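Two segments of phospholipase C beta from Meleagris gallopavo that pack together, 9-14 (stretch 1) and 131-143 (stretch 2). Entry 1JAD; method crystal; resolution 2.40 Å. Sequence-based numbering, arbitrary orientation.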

ATOM      1  N   GLU A   9      14.314 -20.854  21.728  1.00 63.27           N
ATOM      2  CA  GLU A   9      13.461 -20.516  22.856  1.00 61.59           C
ATOM      3  C   GLU A   9      13.481 -19.000  23.058  1.00 58.87           C
ATOM      4  O   GLU A   9      12.459 -18.378  23.354  1.00 57.23           O
ATOM      5  CB  GLU A   9      13.968 -21.203  24.132  1.00 62.36           C
ATOM      6  CG  GLU A   9      14.156 -22.713  24.019  1.00 64.41           C
ATOM      7  CD  GLU A   9      14.619 -23.345  25.328  1.00 65.37           C
ATOM      8  OE1 GLU A   9      15.645 -22.883  25.880  1.00 64.44           O
ATOM      9  OE2 GLU A   9      13.964 -24.305  25.800  1.00 65.29           O
ATOM     10  N   VAL A  10      14.657 -18.413  22.874  1.00 56.26           N
ATOM     11  CA  VAL A  10      14.838 -16.982  23.073  1.00 53.12           C
ATOM     12  C   VAL A  10      14.836 -16.116  21.808  1.00 50.34           C
ATOM     13  O   VAL A  10      14.981 -14.897  21.900  1.00 49.81           O
ATOM     14  CB  VAL A  10      16.140 -16.722  23.869  1.00 53.64           C
ATOM     15  CG1 VAL A  10      16.066 -17.408  25.229  1.00 52.80           C
ATOM     16  CG2 VAL A  10      17.344 -17.225  23.090  1.00 52.08           C
ATOM     17  N   THR A  11      14.678 -16.732  20.638  1.00 47.52           N
ATOM     18  CA  THR A  11      14.637 -15.983  19.379  1.00 44.82           C
ATOM     19  C   THR A  11      13.348 -16.285  18.622  1.00 43.06           C
ATOM     20  O   THR A  11      13.319 -16.224  17.393  1.00 42.06           O
ATOM     21  CB  THR A  11      15.803 -16.354  18.432  1.00 44.36           C
ATOM     22  OG1 THR A  11      15.624 -17.690  17.940  1.00 43.06           O
ATOM     23  CG2 THR A  11      17.126 -16.259  19.159  1.00 46.20           C
ATOM     24  N   GLN A  12      12.283 -16.615  19.345  1.00 42.17           N
ATOM     25  CA  GLN A  12      11.026 -16.947  18.686  1.00 42.13           C
ATOM     26  C   GLN A  12      10.207 -15.727  18.265  1.00 41.54           C
ATOM     27  O   GLN A  12       9.937 -14.824  19.066  1.00 40.94           O
ATOM     28  CB  GLN A  12      10.198 -17.879  19.574  1.00 42.75           C
ATOM     29  CG  GLN A  12       8.865 -18.289  18.960  1.00 45.13           C
ATOM     30  CD  GLN A  12       8.291 -19.539  19.601  1.00 45.77           C
ATOM     31  OE1 GLN A  12       8.190 -19.631  20.825  1.00 47.89           O
ATOM     32  NE2 GLN A  12       7.908 -20.509  18.774  1.00 45.82           N
ATOM     33  N   LEU A  13       9.816 -15.719  16.994  1.00 40.80           N
ATOM     34  CA  LEU A  13       9.046 -14.626  16.423  1.00 41.50           C
ATOM     35  C   LEU A  13       7.756 -15.121  15.768  1.00 43.23           C
ATOM     36  O   LEU A  13       7.655 -16.283  15.386  1.00 43.69           O
ATOM     37  CB  LEU A  13       9.908 -13.890  15.393  1.00 40.04           C
ATOM     38  CG  LEU A  13      11.226 -13.297  15.909  1.00 38.03           C
ATOM     39  CD1 LEU A  13      12.025 -12.720  14.746  1.00 37.18           C
ATOM     40  CD2 LEU A  13      10.939 -12.227  16.964  1.00 34.58           C
ATOM     41  N   PRO A  14       6.745 -14.240  15.645  1.00 45.60           N
ATOM     42  CA  PRO A  14       5.454 -14.574  15.035  1.00 46.90           C
ATOM     43  C   PRO A  14       5.615 -14.881  13.553  1.00 48.57           C
ATOM     44  O   PRO A  14       5.962 -13.999  12.761  1.00 48.88           O
ATOM     45  CB  PRO A  14       4.631 -13.304  15.264  1.00 47.09           C
ATOM     46  CG  PRO A  14       5.271 -12.714  16.508  1.00 47.17           C
ATOM     47  CD  PRO A  14       6.718 -12.845  16.099  1.00 46.04           C
ATOM     48  N   SER A 131       7.461  -7.919  19.325  1.00 25.70           N
ATOM     49  CA  SER A 131       7.866  -9.258  19.726  1.00 23.02           C
ATOM     50  C   SER A 131       9.396  -9.346  19.746  1.00 23.01           C
ATOM     51  O   SER A 131      10.004  -9.738  20.747  1.00 21.52           O
ATOM     52  CB  SER A 131       7.287 -10.272  18.735  1.00 23.89           C
ATOM     53  OG  SER A 131       7.745 -11.575  19.011  1.00 30.10           O
ATOM     54  N   SER A 132      10.009  -8.974  18.627  1.00 22.03           N
ATOM     55  CA  SER A 132      11.458  -8.987  18.493  1.00 20.13           C
ATOM     56  C   SER A 132      12.118  -8.246  19.645  1.00 21.06           C
ATOM     57  O   SER A 132      12.934  -8.810  20.376  1.00 21.96           O
ATOM     58  CB  SER A 132      11.843  -8.328  17.173  1.00 19.69           C
ATOM     59  OG  SER A 132      13.232  -8.088  17.108  1.00 22.48           O
ATOM     60  N   GLU A 133      11.760  -6.975  19.810  1.00 22.52           N
ATOM     61  CA  GLU A 133      12.329  -6.159  20.879  1.00 21.99           C
ATOM     62  C   GLU A 133      12.046  -6.749  22.241  1.00 21.63           C
ATOM     63  O   GLU A 133      12.828  -6.583  23.181  1.00 24.61           O
ATOM     64  CB  GLU A 133      11.773  -4.732  20.833  1.00 21.51           C
ATOM     65  CG  GLU A 133      12.285  -3.889  19.678  1.00 22.62           C
ATOM     66  CD  GLU A 133      13.806  -3.837  19.624  1.00 24.67           C
ATOM     67  OE1 GLU A 133      14.462  -3.785  20.697  1.00 21.42           O
ATOM     68  OE2 GLU A 133      14.348  -3.824  18.496  1.00 29.85           O
ATOM     69  N   SER A 134      10.916  -7.427  22.360  1.00 21.08           N
ATOM     70  CA  SER A 134      10.562  -8.045  23.623  1.00 22.62           C
ATOM     71  C   SER A 134      11.553  -9.175  23.917  1.00 22.18           C
ATOM     72  O   SER A 134      11.931  -9.387  25.064  1.00 21.93           O
ATOM     73  CB  SER A 134       9.134  -8.579  23.559  1.00 23.02           C
ATOM     74  OG  SER A 134       8.752  -9.104  24.818  1.00 31.13           O
ATOM     75  N   ASN A 135      11.975  -9.900  22.884  1.00 23.22           N
ATOM     76  CA  ASN A 135      12.947 -10.973  23.087  1.00 23.34           C
ATOM     77  C   ASN A 135      14.247 -10.360  23.550  1.00 22.95           C
ATOM     78  O   ASN A 135      14.873 -10.847  24.486  1.00 22.01           O
ATOM     79  CB  ASN A 135      13.213 -11.763  21.803  1.00 24.24           C
ATOM     80  CG  ASN A 135      12.038 -12.614  21.394  1.00 22.89           C
ATOM     81  OD1 ASN A 135      11.427 -13.275  22.231  1.00 23.42           O
ATOM     82  ND2 ASN A 135      11.732 -12.630  20.101  1.00 22.97           N
ATOM     83  N   ILE A 136      14.644  -9.281  22.884  1.00 23.21           N
ATOM     84  CA  ILE A 136      15.872  -8.584  23.234  1.00 23.25           C
ATOM     85  C   ILE A 136      15.890  -8.175  24.694  1.00 27.11           C
ATOM     86  O   ILE A 136      16.931  -8.268  25.354  1.00 26.87           O
ATOM     87  CB  ILE A 136      16.071  -7.305  22.406  1.00 20.61           C
ATOM     88  CG1 ILE A 136      16.231  -7.663  20.931  1.00 20.46           C
ATOM     89  CG2 ILE A 136      17.291  -6.530  22.933  1.00 20.49           C
ATOM     90  CD1 ILE A 136      16.447  -6.460  20.027  1.00 21.69           C
ATOM     91  N   LYS A 137      14.744  -7.721  25.203  1.00 29.10           N
ATOM     92  CA  LYS A 137      14.682  -7.289  26.589  1.00 29.76           C
ATOM     93  C   LYS A 137      14.900  -8.466  27.536  1.00 29.63           C
ATOM     94  O   LYS A 137      15.723  -8.397  28.453  1.00 29.00           O
ATOM     95  CB  LYS A 137      13.333  -6.614  26.896  1.00 32.88           C
ATOM     96  CG  LYS A 137      13.362  -5.792  28.179  1.00 36.68           C
ATOM     97  CD  LYS A 137      12.036  -5.113  28.530  1.00 39.23           C
ATOM     98  CE  LYS A 137      11.005  -6.109  29.050  1.00 44.17           C
ATOM     99  NZ  LYS A 137       9.753  -5.441  29.540  1.00 43.23           N
ATOM    100  N   ASP A 138      14.168  -9.551  27.314  1.00 29.24           N
ATOM    101  CA  ASP A 138      14.289 -10.719  28.173  1.00 28.89           C
ATOM    102  C   ASP A 138      15.628 -11.460  27.980  1.00 27.26           C
ATOM    103  O   ASP A 138      16.120 -12.140  28.876  1.00 26.23           O
ATOM    104  CB  ASP A 138      13.061 -11.608  27.962  1.00 32.26           C
ATOM    105  CG  ASP A 138      11.764 -10.927  28.460  1.00 38.25           C
ATOM    106  OD1 ASP A 138      11.645 -10.673  29.685  1.00 39.58           O
ATOM    107  OD2 ASP A 138      10.868 -10.621  27.640  1.00 38.68           O
ATOM    108  N   ILE A 139      16.233 -11.304  26.817  1.00 26.29           N
ATOM    109  CA  ILE A 139      17.535 -11.906  26.573  1.00 26.28           C
ATOM    110  C   ILE A 139      18.537 -11.193  27.485  1.00 25.09           C
ATOM    111  O   ILE A 139      19.360 -11.828  28.152  1.00 26.03           O
ATOM    112  CB  ILE A 139      17.954 -11.719  25.095  1.00 27.45           C
ATOM    113  CG1 ILE A 139      17.117 -12.631  24.207  1.00 26.23           C
ATOM    114  CG2 ILE A 139      19.433 -11.994  24.921  1.00 33.34           C
ATOM    115  CD1 ILE A 139      17.273 -14.071  24.554  1.00 25.54           C
ATOM    116  N   LYS A 140      18.455  -9.865  27.528  1.00 23.23           N
ATOM    117  CA  LYS A 140      19.356  -9.089  28.362  1.00 21.19           C
ATOM    118  C   LYS A 140      19.141  -9.380  29.832  1.00 21.96           C
ATOM    119  O   LYS A 140      20.083  -9.320  30.629  1.00 21.91           O
ATOM    120  CB  LYS A 140      19.208  -7.587  28.079  1.00 20.26           C
ATOM    121  CG  LYS A 140      19.451  -7.226  26.620  1.00 20.72           C
ATOM    122  CD  LYS A 140      20.012  -5.819  26.427  1.00 20.54           C
ATOM    123  CE  LYS A 140      19.046  -4.709  26.776  1.00 23.82           C
ATOM    124  NZ  LYS A 140      19.705  -3.367  26.630  1.00 23.94           N
ATOM    125  N   LYS A 141      17.909  -9.710  30.202  1.00 23.70           N
ATOM    126  CA  LYS A 141      17.621 -10.023  31.595  1.00 24.73           C
ATOM    127  C   LYS A 141      18.235 -11.361  31.996  1.00 23.78           C
ATOM    128  O   LYS A 141      18.848 -11.473  33.055  1.00 23.87           O
ATOM    129  CB  LYS A 141      16.113 -10.056  31.847  1.00 27.72           C
ATOM    130  CG  LYS A 141      15.423  -8.701  31.753  1.00 34.10           C
ATOM    131  CD  LYS A 141      13.942  -8.836  32.107  1.00 37.45           C
ATOM    132  CE  LYS A 141      13.203  -7.507  31.992  1.00 42.80           C
ATOM    133  NZ  LYS A 141      11.745  -7.640  32.327  1.00 45.97           N
ATOM    134  N   LYS A 142      18.055 -12.383  31.161  1.00 22.99           N
ATOM    135  CA  LYS A 142      18.619 -13.699  31.447  1.00 22.52           C
ATOM    136  C   LYS A 142      20.134 -13.627  31.437  1.00 20.10           C
ATOM    137  O   LYS A 142      20.790 -14.032  32.376  1.00 19.84           O
ATOM    138  CB  LYS A 142      18.186 -14.738  30.403  1.00 23.86           C
ATOM    139  CG  LYS A 142      16.712 -15.091  30.411  1.00 29.30           C
ATOM    140  CD  LYS A 142      16.417 -16.176  29.377  1.00 35.14           C
ATOM    141  CE  LYS A 142      14.934 -16.540  29.348  1.00 38.67           C
ATOM    142  NZ  LYS A 142      14.064 -15.377  28.975  1.00 43.58           N
ATOM    143  N   LEU A 143      20.689 -13.100  30.363  1.00 21.47           N
ATOM    144  CA  LEU A 143      22.136 -13.021  30.247  1.00 23.64           C
ATOM    145  C   LEU A 143      22.795 -12.356  31.431  1.00 24.06           C
ATOM    146  O   LEU A 143      23.823 -12.824  31.929  1.00 23.52           O
ATOM    147  CB  LEU A 143      22.522 -12.285  28.967  1.00 24.39           C
ATOM    148  CG  LEU A 143      22.377 -13.077  27.669  1.00 22.00           C
ATOM    149  CD1 LEU A 143      22.843 -12.211  26.502  1.00 22.71           C
ATOM    150  CD2 LEU A 143      23.229 -14.335  27.758  1.00 22.58           C
TER

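A strand-free, helix-free segment lies along one flank of a helix here, and the contact is small: 357 Å² buried, counting both sides. Stretch 2 is helical throughout, its backbone amides and carbonyls largely spent on i to i+4 hydrogen bonds such as K142 N to D138 O at 3.0 Å, so what it offers the other segment is mostly side chains. Those that touch, S131, S132, N135, I139 and K142, recur at the three- and four-residue spacing that places them along one side of a helix. Stretch 1 runs against the helix direction: V10 has its CA nearest that of N135, 6.3 Å away, while L13, further on, pairs with the earlier S131 at a CA to CA distance of 6.4 Å.

E9 stays out of the contact, exposed and poorly ordered. V10 opens it and gives up more area than any other residue of either stretch. Its side chain meets I139, apolar against apolar, but the approach of V10 CB to I139 CD1 is too close in the model, so the pairing is sound in kind and uncertain in detail. V10 CG1 also lies 4.3 Å from K142 CD, a loose contact with the aliphatic part of a lysine. On its backbone side, V10 O sits 3.6 Å from N135 CB.

T11 turns its CA-to-CB bond away from the helix and contributes little. Q12 then supplies the one hydrogen bond between the stretches, and does so with its backbone: N135 ND2 donates to Q12 O at 3.0 Å, with an angle of 161° at the hydrogen, close to straight. The end of the Q12 side chain leads away. Q12 lies outside any helix or strand, and an asparagine whose CA-to-CB bond points toward the segment brings an amide donor to its carbonyl.

L13 reverses Q12's pattern: its CA-to-CB bond runs sideways, yet the end of the side chain comes nearer. In the m, t rotamer, its CD2 reaches 3.3 Å from N135 ND2, 3.6 Å from S132 CA and 3.8 Å from S131 OG. This methyl thus packs beside the polar bond and against the helix backbone at S132.

P14 closes the contact, its ring carbon CD 3.3 Å from S131 OG, a packing contact. The rule to read here is compact: an apolar pair at V10, a methyl of L13 packed on polar side chains and helix backbone, and between them a single side-chain-to-backbone hydrogen bond.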